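Local coordinates for protein extracellular ligand-binding receptor (Rhodopseudomonas palustris, PDB 3SG0) that probably serves as a periplasmic solute-binding receptor for uptake of lignin-derived aromatic acids, and holds benzoylformate (phenylglyoxylate) in this structure, at residues I108-K113 with D130-W135; M315-N320 with D342-S347; F66-E71 with A78-K83. All coordinates share one frame; numbering follows the deposited sequence. Where two conformers were deposited one is given.

Contact 1: I108-K113 with D130-W135; sequences IAAEAK and DERRKW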
ATOM      1  N   ILE A 108       2.131  11.867 -15.556  1.00  9.70           N
ATOM      2  CA  ILE A 108       2.020  13.270 -15.187  1.00 10.04           C
ATOM      3  C   ILE A 108       3.263  13.737 -14.412  1.00  9.70           C
ATOM      4  O   ILE A 108       3.836  14.792 -14.696  1.00 10.02           O
ATOM      5  CB  ILE A 108       0.726  13.512 -14.387  1.00  9.71           C
ATOM      6  CG1 ILE A 108      -0.497  13.246 -15.276  1.00 12.02           C
ATOM      7  CG2 ILE A 108       0.706  14.915 -13.816  1.00 12.38           C
ATOM      8  CD1 ILE A 108      -1.815  13.242 -14.525  1.00 12.11           C
ATOM      9  N   ALA A 109       3.693  12.940 -13.442  1.00  9.75           N
ATOM     10  CA  ALA A 109       4.875  13.281 -12.654  1.00  9.16           C
ATOM     11  C   ALA A 109       6.127  13.275 -13.526  1.00  9.47           C
ATOM     12  O   ALA A 109       6.959  14.178 -13.440  1.00  9.91           O
ATOM     13  CB  ALA A 109       5.027  12.321 -11.494  1.00 11.40           C
ATOM     14  N   ALA A 110       6.252  12.275 -14.393  1.00  9.60           N
ATOM     15  CA  ALA A 110       7.411  12.199 -15.265  1.00 10.15           C
ATOM     16  C   ALA A 110       7.477  13.411 -16.191  1.00 10.62           C
ATOM     17  O   ALA A 110       8.544  13.995 -16.378  1.00 11.46           O
ATOM     18  CB  ALA A 110       7.393  10.904 -16.074  1.00 11.15           C
ATOM     19  N   GLU A 111       6.344  13.790 -16.777  1.00 10.42           N
ATOM     20  CA  GLU A 111       6.313  14.937 -17.683  1.00 11.35           C
ATOM     21  C   GLU A 111       6.746  16.204 -16.951  1.00 10.78           C
ATOM     22  O   GLU A 111       7.413  17.061 -17.522  1.00 12.49           O
ATOM     23  CB  GLU A 111       4.919  15.117 -18.289  1.00 11.57           C
ATOM     24  CG  GLU A 111       4.842  16.144 -19.426  1.00 15.23           C
ATOM     25  CD  GLU A 111       4.816  17.604 -18.965  1.00 16.92           C
ATOM     26  OE1 GLU A 111       4.397  17.892 -17.820  1.00 17.41           O
ATOM     27  OE2 GLU A 111       5.208  18.479 -19.768  1.00 20.94           O
ATOM     28  N   ALA A 112       6.366  16.302 -15.681  1.00 10.47           N
ATOM     29  CA  ALA A 112       6.684  17.460 -14.851  1.00 10.52           C
ATOM     30  C   ALA A 112       8.058  17.365 -14.199  1.00 10.88           C
ATOM     31  O   ALA A 112       8.437  18.252 -13.425  1.00 11.49           O
ATOM     32  CB  ALA A 112       5.626  17.633 -13.776  1.00 11.94           C
ATOM     33  N   LYS A 113       8.794  16.297 -14.483  1.00  9.63           N
ATOM     34  CA  LYS A 113      10.106  16.058 -13.877  0.53  9.60           C
ATOM     35  C   LYS A 113      10.050  16.290 -12.371  1.00  9.88           C
ATOM     36  O   LYS A 113      10.854  17.027 -11.790  1.00  9.58           O
ATOM     37  CB  LYS A 113      11.192  16.894 -14.563  0.53 10.95           C
ATOM     38  CG  LYS A 113      11.307  16.598 -16.052  0.53 12.99           C
ATOM     39  CD  LYS A 113      12.400  17.423 -16.715  0.53 15.23           C
ATOM     40  CE  LYS A 113      12.367  17.249 -18.225  0.53 26.27           C
ATOM     41  NZ  LYS A 113      12.296  15.811 -18.607  0.53 30.38           N
ATOM     42  N   ASP A 130      11.106   1.829 -16.400  1.00  9.16           N
ATOM     43  CA  ASP A 130      11.120   2.448 -17.715  1.00  9.36           C
ATOM     44  C   ASP A 130      11.460   3.921 -17.523  1.00  8.95           C
ATOM     45  O   ASP A 130      11.776   4.349 -16.407  1.00  9.22           O
ATOM     46  CB  ASP A 130       9.812   2.210 -18.490  1.00  9.90           C
ATOM     47  CG  ASP A 130       8.600   2.812 -17.816  1.00  9.51           C
ATOM     48  OD1 ASP A 130       8.714   3.916 -17.231  1.00 10.16           O
ATOM     49  OD2 ASP A 130       7.519   2.187 -17.874  1.00 10.26           O
ATOM     50  N   GLU A 131      11.415   4.687 -18.609  1.00 10.01           N
ATOM     51  CA  GLU A 131      11.871   6.064 -18.580  1.00 10.84           C
ATOM     52  C   GLU A 131      10.949   6.995 -17.785  1.00 10.78           C
ATOM     53  O   GLU A 131      11.339   8.113 -17.438  1.00 12.87           O
ATOM     54  CB  GLU A 131      12.083   6.565 -20.013  1.00 12.12           C
ATOM     55  CG  GLU A 131      10.839   7.033 -20.752  1.00 13.14           C
ATOM     56  CD  GLU A 131       9.936   5.934 -21.266  1.00 15.29           C
ATOM     57  OE1 GLU A 131      10.206   4.723 -21.090  1.00 12.95           O
ATOM     58  OE2 GLU A 131       8.918   6.306 -21.882  1.00 18.59           O
ATOM     59  N   ARG A 132       9.731   6.546 -17.505  1.00  9.64           N
ATOM     60  CA  ARG A 132       8.769   7.330 -16.732  0.78  9.32           C
ATOM     61  C   ARG A 132       8.809   6.948 -15.258  1.00  9.13           C
ATOM     62  O   ARG A 132       8.782   7.803 -14.371  1.00  8.88           O
ATOM     63  CB  ARG A 132       7.361   7.137 -17.293  0.78 11.17           C
ATOM     64  CG  ARG A 132       7.157   7.829 -18.634  0.78 17.93           C
ATOM     65  CD  ARG A 132       5.937   7.293 -19.360  0.78 24.47           C
ATOM     66  NE  ARG A 132       6.113   5.892 -19.730  0.78 26.32           N
ATOM     67  CZ  ARG A 132       5.170   4.964 -19.621  0.78 27.35           C
ATOM     68  NH1 ARG A 132       3.972   5.282 -19.157  0.78 30.74           N
ATOM     69  NH2 ARG A 132       5.426   3.716 -19.982  0.78 28.61           N
ATOM     70  N   ARG A 133       8.862   5.643 -15.002  1.00  8.89           N
ATOM     71  CA  ARG A 133       8.941   5.119 -13.651  1.00  8.36           C
ATOM     72  C   ARG A 133      10.254   5.500 -12.971  1.00  8.68           C
ATOM     73  O   ARG A 133      10.384   5.358 -11.754  1.00  8.12           O
ATOM     74  CB  ARG A 133       8.672   3.611 -13.656  1.00  9.04           C
ATOM     75  CG  ARG A 133       7.211   3.298 -13.942  1.00  9.19           C
ATOM     76  CD  ARG A 133       7.001   1.875 -14.451  1.00  8.89           C
ATOM     77  NE  ARG A 133       5.581   1.531 -14.475  1.00  9.56           N
ATOM     78  CZ  ARG A 133       4.707   1.924 -15.395  1.00  9.59           C
ATOM     79  NH1 ARG A 133       5.100   2.649 -16.441  1.00 10.94           N
ATOM     80  NH2 ARG A 133       3.430   1.583 -15.269  1.00 11.33           N
ATOM     81  N   LYS A 134      11.216   6.040 -13.732  1.00  9.25           N
ATOM     82  CA  LYS A 134      12.401   6.643 -13.130  1.00  8.99           C
ATOM     83  C   LYS A 134      12.032   7.716 -12.121  1.00  8.66           C
ATOM     84  O   LYS A 134      12.820   8.025 -11.230  1.00  9.31           O
ATOM     85  CB  LYS A 134      13.297   7.295 -14.182  1.00 12.26           C
ATOM     86  CG  LYS A 134      14.297   6.383 -14.821  1.00 12.83           C
ATOM     87  CD  LYS A 134      15.334   5.856 -13.850  1.00 11.48           C
ATOM     88  CE  LYS A 134      16.115   4.799 -14.572  1.00 11.92           C
ATOM     89  NZ  LYS A 134      17.050   4.142 -13.647  1.00 14.06           N
ATOM     90  N   TRP A 135      10.859   8.321 -12.299  1.00  7.93           N
ATOM     91  CA  TRP A 135      10.407   9.404 -11.435  1.00  8.28           C
ATOM     92  C   TRP A 135       9.550   8.928 -10.265  1.00  8.00           C
ATOM     93  O   TRP A 135       9.129   9.751  -9.460  1.00  9.64           O
ATOM     94  CB  TRP A 135       9.667  10.470 -12.264  1.00  8.86           C
ATOM     95  CG  TRP A 135      10.602  11.180 -13.180  1.00  7.94           C
ATOM     96  CD1 TRP A 135      10.870  10.876 -14.477  1.00  9.26           C
ATOM     97  CD2 TRP A 135      11.451  12.277 -12.838  1.00  8.46           C
ATOM     98  NE1 TRP A 135      11.827  11.726 -14.974  1.00  9.57           N
ATOM     99  CE2 TRP A 135      12.198  12.601 -13.986  1.00  9.34           C
ATOM    100  CE3 TRP A 135      11.644  13.029 -11.669  1.00  8.79           C
ATOM    101  CZ2 TRP A 135      13.129  13.638 -14.001  1.00 10.33           C
ATOM    102  CZ3 TRP A 135      12.565  14.061 -11.687  1.00  9.88           C
ATOM    103  CH2 TRP A 135      13.300  14.352 -12.844  1.00 10.43           C
TER
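The Schellman motif that ends helix 99-111 turns K113 onto the face of the W135 indole. K113 takes a positive phi of 46°, and its N bonds back to A110 O at 3.0 Å. The reversal carries the main chain over the six-membered half of the ring: K113 CA lies 3.7 Å from the centroid of that W135 ring, 8° off its normal, a CH-pi contact. K113 CB continues over the face, 3.7 Å from W135 CH2, before the lysine chain leads away toward solvent. K113 O, 3.4 Å from W135 CZ3, is bonded to R337. The five-membered half rests on A110, with A110 CB 3.8 Å from W135 CD1. Alanine suits this place because its methyl also meets R132 CB and CG, and R132 O, which lies in the indole plane at the ring edge. The indole gets there with CG placed beside the backbone N of W135 (chi1 -68°). A serine in place of W135 would probably leave A110 and the backbone of K113 without the flat surface that covers them, opening a gap at the helix end. At the start of the loop, D130 OD1 accepts R132 N and R133 N from opposite faces of its carboxylate, at 2.8 Å to R133 N, and so fixes the turn that leads into 3-10 segment 133-135; the guanidinium of R132 pairs with D107. Since the backbone of W135 bonds to L116, the ring stands just where strand 136-138 starts beside strand 116-118. A Schellman-capped helix packed on the loop before an edge strand, with an Asx turn shaping that loop, places the contact in the alpha/beta lobe of a periplasmic binding protein.

Contact 2: M315-N320 with D342-S347; sequences MTLVEN and DQIEKS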
HETATM    1  N   MSE A 315       7.653   9.942   3.330  1.00  7.90           N
HETATM    2  CA  MSE A 315       8.342  11.130   3.819  1.00  7.64           C
HETATM    3  C   MSE A 315       9.676  10.821   4.475  1.00  7.89           C
HETATM    4  O   MSE A 315      10.559  11.675   4.473  1.00  9.14           O
HETATM    5  CB  MSE A 315       7.441  11.957   4.737  1.00  9.64           C
HETATM    6  CG  MSE A 315       6.475  12.831   3.947  1.00 10.92           C
HETATM    7 SE   MSE A 315       7.335  14.077   2.665  0.65 11.53          SE
HETATM    8  CE  MSE A 315       8.559  14.998   3.851  1.00 15.30           C
ATOM      9  N   THR A 316       9.857   9.623   5.024  1.00  8.46           N
ATOM     10  CA  THR A 316      11.182   9.249   5.524  1.00  9.25           C
ATOM     11  C   THR A 316      12.192   9.293   4.380  1.00  9.17           C
ATOM     12  O   THR A 316      13.283   9.863   4.509  1.00  8.85           O
ATOM     13  CB  THR A 316      11.167   7.861   6.168  1.00  9.34           C
ATOM     14  OG1 THR A 316      10.295   7.893   7.305  1.00 10.82           O
ATOM     15  CG2 THR A 316      12.571   7.442   6.599  1.00 11.18           C
ATOM     16  N   LEU A 317      11.828   8.706   3.245  1.00  8.57           N
ATOM     17  CA  LEU A 317      12.714   8.731   2.089  1.00  8.30           C
ATOM     18  C   LEU A 317      12.970  10.152   1.601  1.00  8.47           C
ATOM     19  O   LEU A 317      14.106  10.515   1.284  1.00  8.80           O
ATOM     20  CB  LEU A 317      12.139   7.898   0.944  1.00  8.85           C
ATOM     21  CG  LEU A 317      12.137   6.387   1.160  1.00  8.37           C
ATOM     22  CD1 LEU A 317      11.346   5.703   0.066  1.00 10.82           C
ATOM     23  CD2 LEU A 317      13.551   5.840   1.201  1.00 12.37           C
ATOM     24  N   VAL A 318      11.922  10.956   1.510  1.00  7.81           N
ATOM     25  CA  VAL A 318      12.076  12.322   1.032  1.00  8.40           C
ATOM     26  C   VAL A 318      12.947  13.132   1.991  1.00  8.75           C
ATOM     27  O   VAL A 318      13.873  13.837   1.571  1.00  9.42           O
ATOM     28  CB  VAL A 318      10.706  12.989   0.841  1.00  8.30           C
ATOM     29  CG1 VAL A 318      10.856  14.458   0.529  1.00 10.61           C
ATOM     30  CG2 VAL A 318       9.943  12.293  -0.275  1.00 10.04           C
ATOM     31  N   GLU A 319      12.649  13.033   3.279  1.00  9.16           N
ATOM     32  CA  GLU A 319      13.411  13.741   4.294  1.00  9.42           C
ATOM     33  C   GLU A 319      14.884  13.357   4.244  1.00  9.21           C
ATOM     34  O   GLU A 319      15.758  14.215   4.411  1.00 10.20           O
ATOM     35  CB  GLU A 319      12.826  13.460   5.682  1.00 10.98           C
ATOM     36  CG  GLU A 319      13.526  14.159   6.830  1.00 14.48           C
ATOM     37  CD  GLU A 319      12.811  13.944   8.153  1.00 18.44           C
ATOM     38  OE1 GLU A 319      12.268  12.837   8.362  1.00 22.19           O
ATOM     39  OE2 GLU A 319      12.788  14.877   8.984  1.00 20.69           O
ATOM     40  N   ASN A 320      15.169  12.079   4.024  1.00  9.76           N
ATOM     41  CA  ASN A 320      16.545  11.614   3.963  1.00 10.61           C
ATOM     42  C   ASN A 320      17.278  12.161   2.759  1.00 10.56           C
ATOM     43  O   ASN A 320      18.497  12.313   2.810  1.00 12.72           O
ATOM     44  CB  ASN A 320      16.614  10.088   3.965  1.00 10.92           C
ATOM     45  CG  ASN A 320      16.304   9.495   5.326  1.00 12.14           C
ATOM     46  OD1 ASN A 320      16.223  10.209   6.329  1.00 13.99           O
ATOM     47  ND2 ASN A 320      16.135   8.185   5.370  1.00 12.13           N
ATOM     48  N   ASP A 342      17.386  11.707  -7.862  1.00  8.84           N
ATOM     49  CA  ASP A 342      18.690  11.042  -7.881  1.00  9.78           C
ATOM     50  C   ASP A 342      19.042  10.444  -6.525  1.00 10.02           C
ATOM     51  O   ASP A 342      19.605   9.352  -6.436  1.00 11.38           O
ATOM     52  CB  ASP A 342      19.809  12.027  -8.264  1.00 11.29           C
ATOM     53  CG  ASP A 342      19.775  12.455  -9.726  1.00 13.97           C
ATOM     54  OD1 ASP A 342      19.177  11.762 -10.569  1.00 14.15           O
ATOM     55  OD2 ASP A 342      20.394  13.494 -10.045  1.00 16.39           O
ATOM     56  N   GLN A 343      18.739  11.175  -5.460  1.00  9.56           N
ATOM     57  CA  GLN A 343      19.156  10.757  -4.133  1.00 10.42           C
ATOM     58  C   GLN A 343      18.335   9.588  -3.585  1.00  9.66           C
ATOM     59  O   GLN A 343      18.885   8.689  -2.945  1.00 10.65           O
ATOM     60  CB  GLN A 343      19.103  11.943  -3.171  1.00 12.02           C
ATOM     61  CG  GLN A 343      20.144  13.015  -3.455  1.00 16.41           C
ATOM     62  CD  GLN A 343      21.560  12.465  -3.446  1.00 19.20           C
ATOM     63  OE1 GLN A 343      21.984  11.835  -2.475  1.00 17.54           O
ATOM     64  NE2 GLN A 343      22.292  12.678  -4.538  1.00 25.01           N
ATOM     65  N   ILE A 344      17.022   9.576  -3.817  1.00  9.35           N
ATOM     66  CA  ILE A 344      16.207   8.493  -3.264  1.00  9.47           C
ATOM     67  C   ILE A 344      16.643   7.154  -3.858  1.00  9.11           C
ATOM     68  O   ILE A 344      16.645   6.130  -3.185  1.00 10.09           O
ATOM     69  CB  ILE A 344      14.709   8.748  -3.463  1.00  8.35           C
ATOM     70  CG1 ILE A 344      14.300   9.999  -2.676  1.00 10.02           C
ATOM     71  CG2 ILE A 344      13.908   7.534  -3.018  1.00  9.41           C
ATOM     72  CD1 ILE A 344      12.855  10.416  -2.876  1.00 10.33           C
ATOM     73  N   GLU A 345      17.055   7.189  -5.120  1.00  9.63           N
ATOM     74  CA  GLU A 345      17.516   6.020  -5.850  1.00 10.56           C
ATOM     75  C   GLU A 345      18.734   5.364  -5.208  1.00 10.67           C
ATOM     76  O   GLU A 345      19.027   4.204  -5.495  1.00 11.92           O
ATOM     77  CB  GLU A 345      17.854   6.471  -7.275  1.00 12.59           C
ATOM     78  CG  GLU A 345      18.050   5.392  -8.295  1.00 14.05           C
ATOM     79  CD  GLU A 345      17.913   5.961  -9.689  1.00 12.03           C
ATOM     80  OE1 GLU A 345      16.878   5.688 -10.318  1.00 10.78           O
ATOM     81  OE2 GLU A 345      18.828   6.691 -10.151  1.00 13.47           O
ATOM     82  N   LYS A 346      19.429   6.113  -4.354  1.00 10.60           N
ATOM     83  CA  LYS A 346      20.651   5.650  -3.691  1.00 12.37           C
ATOM     84  C   LYS A 346      20.399   5.147  -2.273  1.00 13.48           C
ATOM     85  O   LYS A 346      21.333   4.714  -1.594  1.00 14.60           O
ATOM     86  CB  LYS A 346      21.672   6.782  -3.623  1.00 13.95           C
ATOM     87  CG  LYS A 346      22.067   7.356  -4.966  1.00 15.01           C
ATOM     88  CD  LYS A 346      22.978   8.560  -4.778  1.00 19.98           C
ATOM     89  CE  LYS A 346      23.198   9.304  -6.077  1.00 27.17           C
ATOM     90  NZ  LYS A 346      24.068  10.494  -5.862  1.00 30.30           N
ATOM     91  N   SER A 347      19.155   5.214  -1.813  1.00 10.98           N
ATOM     92  CA  SER A 347      18.826   4.810  -0.444  1.00 11.25           C
ATOM     93  C   SER A 347      19.085   3.322  -0.227  1.00 10.71           C
ATOM     94  O   SER A 347      18.631   2.494  -1.006  1.00 12.10           O
ATOM     95  CB  SER A 347      17.368   5.157  -0.142  1.00 11.36           C
ATOM     96  OG  SER A 347      17.025   4.821   1.193  1.00 10.80           O
TER
HETATM   97  O   HOH W   1      16.774   7.082   2.622  1.00 11.84           O
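No flat group is stacked between L317 or V318 and the facing I344 and S347; the one planar group that takes part, the amide of N320, is joined to S347 through water. N320 ND2 donates to that water at 3.0 Å, and the same water is bonded to S347 OG at 2.7 Å, closing a bridge over the more exposed margin of the contact. S347 serves well here because its OG, trans to its own backbone N (chi1 -178°), is turned to the water while also lying 3.6 Å from L317 CD2. Inside the bridge the contact is aliphatic. I344 reaches over helix 306-328 with its long branch: CG1 lies 4.0 Å from L317 O, and I344 CD1 stops 4.3 Å from V318 CG2. Its other branch meets the leucine, with I344 CG2 4.4 Å from L317 CB. These separations describe loose van der Waals contact rather than tight interlocking, and M117 of strand 116-118 completes the cluster by touching L317, V318 and I344. Branched, uncharged side chains fit a buried site because they bring no polar atom of their own that would need a partner. The type I turn from I344 to S347, whose N bonds to I344 O at 3.0 Å, brings the serine round beside the leucine. The same helix as L317 carries T316 and E319, seen binding 3-hydroxypyruvate in a crystal structure of this protein. The chemistry suggests that hydrophobic burial and dispersion probably hold helix 306-328 to I344 and the turn it begins, while a shared water links N320 and S347.

Contact 3: F66-E71 with A78-K83; sequences FALDDE and AQNARK
The amide nitrogen of N80 is used twice: ND2 donates to D69 O, at the end of the strand, and is also bonded to T33 OG1. The bond from N80 ND2 to D69 O measures 3.1 Å and is nearly straight at hydrogen (164°), with the acceptor almost in the amide plane. At the other end it is less regular, since the donor stands above the carbonyl plane of D69 at a C=O...N angle of 96°, so its strength is probably modest. Asparagine suits the place: short enough to stand between helix and strand, with an N-H for each acceptor. Its amide also lies across L68, N80 ND2 being 3.5 Å from L68 CB, while L68 CD1 drops to 3.8 Å from N80 CB. Placing CG of N80 beside the backbone N (chi1 -71°) turns the amide from the helix toward D69 O. Next in line, D70 CB packs 3.6 Å from N80 ND2, and its carboxylate is held by S35, S96 and T33; the side chain of D70 is about 11 Å from the bound benzoylformate. The CB of D69 points away from the helix; its OD1 takes E71 N at 2.8 Å in an Asx turn, helping the chain leave the strand, and OD2 bonds to S37. K83 brings the end of its chain to L68, with K83 NZ 4.3 Å from L68 CD1. Strand 66-69 and helix 78-83 run nearly antiparallel, their axes 9.1 Å apart, as expected for the first half of a beta-alpha-beta crossover in a Rossmann-like lobe.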
ATOM      1  N   PHE A  66       0.557  20.286   0.913  1.00 10.31           N
ATOM      2  CA  PHE A  66      -0.695  20.608   0.245  1.00 10.75           C
ATOM      3  C   PHE A  66      -1.407  19.310  -0.042  1.00 10.17           C
ATOM      4  O   PHE A  66      -1.035  18.602  -0.979  1.00 12.45           O
ATOM      5  CB  PHE A  66      -0.406  21.319  -1.071  1.00 12.75           C
ATOM      6  CG  PHE A  66       0.357  22.598  -0.909  1.00 13.22           C
ATOM      7  CD1 PHE A  66      -0.312  23.809  -0.821  1.00 15.68           C
ATOM      8  CD2 PHE A  66       1.742  22.598  -0.837  1.00 14.18           C
ATOM      9  CE1 PHE A  66       0.385  24.999  -0.668  1.00 19.78           C
ATOM     10  CE2 PHE A  66       2.445  23.784  -0.683  1.00 18.71           C
ATOM     11  CZ  PHE A  66       1.762  24.985  -0.597  1.00 19.14           C
ATOM     12  N   ALA A  67      -2.416  18.985   0.762  1.00 11.04           N
ATOM     13  CA  ALA A  67      -3.096  17.699   0.695  1.00 11.84           C
ATOM     14  C   ALA A  67      -4.488  17.845   0.095  1.00 11.36           C
ATOM     15  O   ALA A  67      -5.247  18.738   0.481  1.00 14.23           O
ATOM     16  CB  ALA A  67      -3.188  17.091   2.089  1.00 15.24           C
ATOM     17  N   LEU A  68      -4.821  16.967  -0.844  1.00  9.80           N
ATOM     18  CA  LEU A  68      -6.090  17.005  -1.560  1.00 11.14           C
ATOM     19  C   LEU A  68      -6.712  15.624  -1.600  1.00  9.60           C
ATOM     20  O   LEU A  68      -6.019  14.625  -1.789  1.00 11.24           O
ATOM     21  CB  LEU A  68      -5.887  17.501  -2.995  1.00 11.46           C
ATOM     22  CG  LEU A  68      -5.370  18.930  -3.163  1.00 12.22           C
ATOM     23  CD1 LEU A  68      -4.976  19.210  -4.608  1.00 14.40           C
ATOM     24  CD2 LEU A  68      -6.413  19.930  -2.684  1.00 14.59           C
ATOM     25  N   ASP A  69      -8.028  15.568  -1.446  1.00 10.19           N
ATOM     26  CA  ASP A  69      -8.775  14.327  -1.576  1.00  8.89           C
ATOM     27  C   ASP A  69      -9.056  14.070  -3.056  1.00  8.57           C
ATOM     28  O   ASP A  69      -9.525  14.963  -3.771  1.00 10.41           O
ATOM     29  CB  ASP A  69     -10.092  14.483  -0.806  1.00  9.91           C
ATOM     30  CG  ASP A  69     -10.961  13.235  -0.804  1.00  9.89           C
ATOM     31  OD1 ASP A  69     -10.510  12.135  -1.187  1.00  9.53           O
ATOM     32  OD2 ASP A  69     -12.131  13.378  -0.381  1.00 10.85           O
ATOM     33  N   ASP A  70      -8.768  12.862  -3.531  1.00  8.77           N
ATOM     34  CA  ASP A  70      -9.116  12.481  -4.900  1.00  8.72           C
ATOM     35  C   ASP A  70     -10.348  11.587  -4.993  1.00  8.70           C
ATOM     36  O   ASP A  70     -10.708  11.154  -6.081  1.00  9.11           O
ATOM     37  CB  ASP A  70      -7.933  11.847  -5.647  1.00  9.23           C
ATOM     38  CG  ASP A  70      -7.342  10.662  -4.921  1.00  8.31           C
ATOM     39  OD1 ASP A  70      -8.099   9.765  -4.476  1.00  8.81           O
ATOM     40  OD2 ASP A  70      -6.091  10.622  -4.816  1.00  8.75           O
ATOM     41  N   GLU A  71     -10.992  11.311  -3.861  1.00  8.78           N
ATOM     42  CA  GLU A  71     -12.290  10.631  -3.866  1.00  8.79           C
ATOM     43  C   GLU A  71     -12.198   9.215  -4.426  1.00  8.67           C
ATOM     44  O   GLU A  71     -13.209   8.645  -4.828  1.00 10.24           O
ATOM     45  CB  GLU A  71     -13.345  11.459  -4.615  1.00 10.32           C
ATOM     46  CG  GLU A  71     -13.556  12.796  -3.952  1.00 11.65           C
ATOM     47  CD  GLU A  71     -14.629  13.651  -4.591  1.00 14.97           C
ATOM     48  OE1 GLU A  71     -15.282  13.209  -5.565  1.00 16.25           O
ATOM     49  OE2 GLU A  71     -14.811  14.782  -4.089  1.00 18.61           O
ATOM     50  N   ALA A  78      -5.703  12.947 -11.079  1.00  9.64           N
ATOM     51  CA  ALA A  78      -4.926  13.596 -12.130  1.00  9.90           C
ATOM     52  C   ALA A  78      -5.102  15.111 -12.085  1.00 10.07           C
ATOM     53  O   ALA A  78      -4.137  15.861 -12.245  1.00 10.85           O
ATOM     54  CB  ALA A  78      -5.298  13.029 -13.504  1.00 11.09           C
ATOM     55  N   GLN A  79      -6.333  15.562 -11.856  1.00 10.55           N
ATOM     56  CA  GLN A  79      -6.587  16.988 -11.677  1.00 10.99           C
ATOM     57  C   GLN A  79      -5.830  17.553 -10.477  1.00 10.54           C
ATOM     58  O   GLN A  79      -5.213  18.611 -10.561  1.00 11.08           O
ATOM     59  CB  GLN A  79      -8.085  17.250 -11.532  1.00 12.17           C
ATOM     60  CG  GLN A  79      -8.869  16.957 -12.798  1.00 18.77           C
ATOM     61  CD  GLN A  79     -10.373  16.928 -12.584  1.00 24.53           C
ATOM     62  OE1 GLN A  79     -10.853  16.866 -11.454  1.00 24.73           O
ATOM     63  NE2 GLN A  79     -11.123  16.964 -13.679  1.00 29.36           N
ATOM     64  N   ASN A  80      -5.885  16.841  -9.357  1.00  9.91           N
ATOM     65  CA  ASN A  80      -5.141  17.243  -8.171  1.00 11.02           C
ATOM     66  C   ASN A  80      -3.653  17.367  -8.464  1.00  9.11           C
ATOM     67  O   ASN A  80      -3.015  18.348  -8.097  1.00 10.37           O
ATOM     68  CB  ASN A  80      -5.336  16.244  -7.021  1.00 10.80           C
ATOM     69  CG  ASN A  80      -6.731  16.292  -6.416  1.00  9.81           C
ATOM     70  OD1 ASN A  80      -7.522  17.191  -6.698  1.00 11.98           O
ATOM     71  ND2 ASN A  80      -7.024  15.335  -5.551  1.00 10.24           N
ATOM     72  N   ALA A  81      -3.097  16.356  -9.120  1.00  9.23           N
ATOM     73  CA  ALA A  81      -1.672  16.349  -9.424  1.00  9.59           C
ATOM     74  C   ALA A  81      -1.302  17.525 -10.315  1.00 10.25           C
ATOM     75  O   ALA A  81      -0.315  18.206 -10.071  1.00 10.95           O
ATOM     76  CB  ALA A  81      -1.284  15.046 -10.091  1.00 11.14           C
ATOM     77  N   ARG A  82      -2.092  17.766 -11.356  1.00 10.65           N
ATOM     78  CA  ARG A  82      -1.777  18.860 -12.264  1.00 11.78           C
ATOM     79  C   ARG A  82      -1.845  20.206 -11.554  1.00 12.58           C
ATOM     80  O   ARG A  82      -1.034  21.089 -11.831  1.00 12.96           O
ATOM     81  CB  ARG A  82      -2.652  18.824 -13.518  1.00 12.85           C
ATOM     82  CG  ARG A  82      -2.309  17.666 -14.439  1.00 14.55           C
ATOM     83  CD  ARG A  82      -3.014  17.777 -15.780  1.00 18.39           C
ATOM     84  NE  ARG A  82      -2.437  16.839 -16.739  1.00 24.95           N
ATOM     85  CZ  ARG A  82      -2.997  15.690 -17.100  1.00 26.26           C
ATOM     86  NH1 ARG A  82      -4.170  15.328 -16.592  1.00 24.28           N
ATOM     87  NH2 ARG A  82      -2.381  14.907 -17.977  1.00 24.32           N
ATOM     88  N   LYS A  83      -2.791  20.369 -10.633  1.00 12.02           N
ATOM     89  CA  LYS A  83      -2.882  21.599  -9.853  0.63 13.00           C
ATOM     90  C   LYS A  83      -1.653  21.766  -8.963  1.00 12.87           C
ATOM     91  O   LYS A  83      -1.044  22.837  -8.914  1.00 15.10           O
ATOM     92  CB  LYS A  83      -4.148  21.604  -8.992  0.63 16.28           C
ATOM     93  CG  LYS A  83      -4.362  22.896  -8.219  0.63 18.29           C
ATOM     94  CD  LYS A  83      -5.368  22.714  -7.093  0.63 26.81           C
ATOM     95  CE  LYS A  83      -6.696  22.185  -7.607  0.63 29.58           C
ATOM     96  NZ  LYS A  83      -7.666  21.951  -6.497  0.63 33.67           N
TER

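Following the chain, contact 3 comes first and closes the short loop between strand 61-69 and helix 74-86. Contact 1 then closes a longer excursion, which includes strand 116-118, between the end of helix 99-111 and the start of strand 136-138. Contact 2 comes last, bringing helix 306-328 and the end of helix 334-344 together. The three lie in series; none nests in or crosses another. Contacts 3 and 1 touch where I108 packs on A78, joining neighbouring helices, whereas K134 of contact 1 approaches E345 of contact 2 in a weak, long ion pair. Contacts 2 and 3 stay about 9 Å apart at their nearest atoms, with contact 1 touching both.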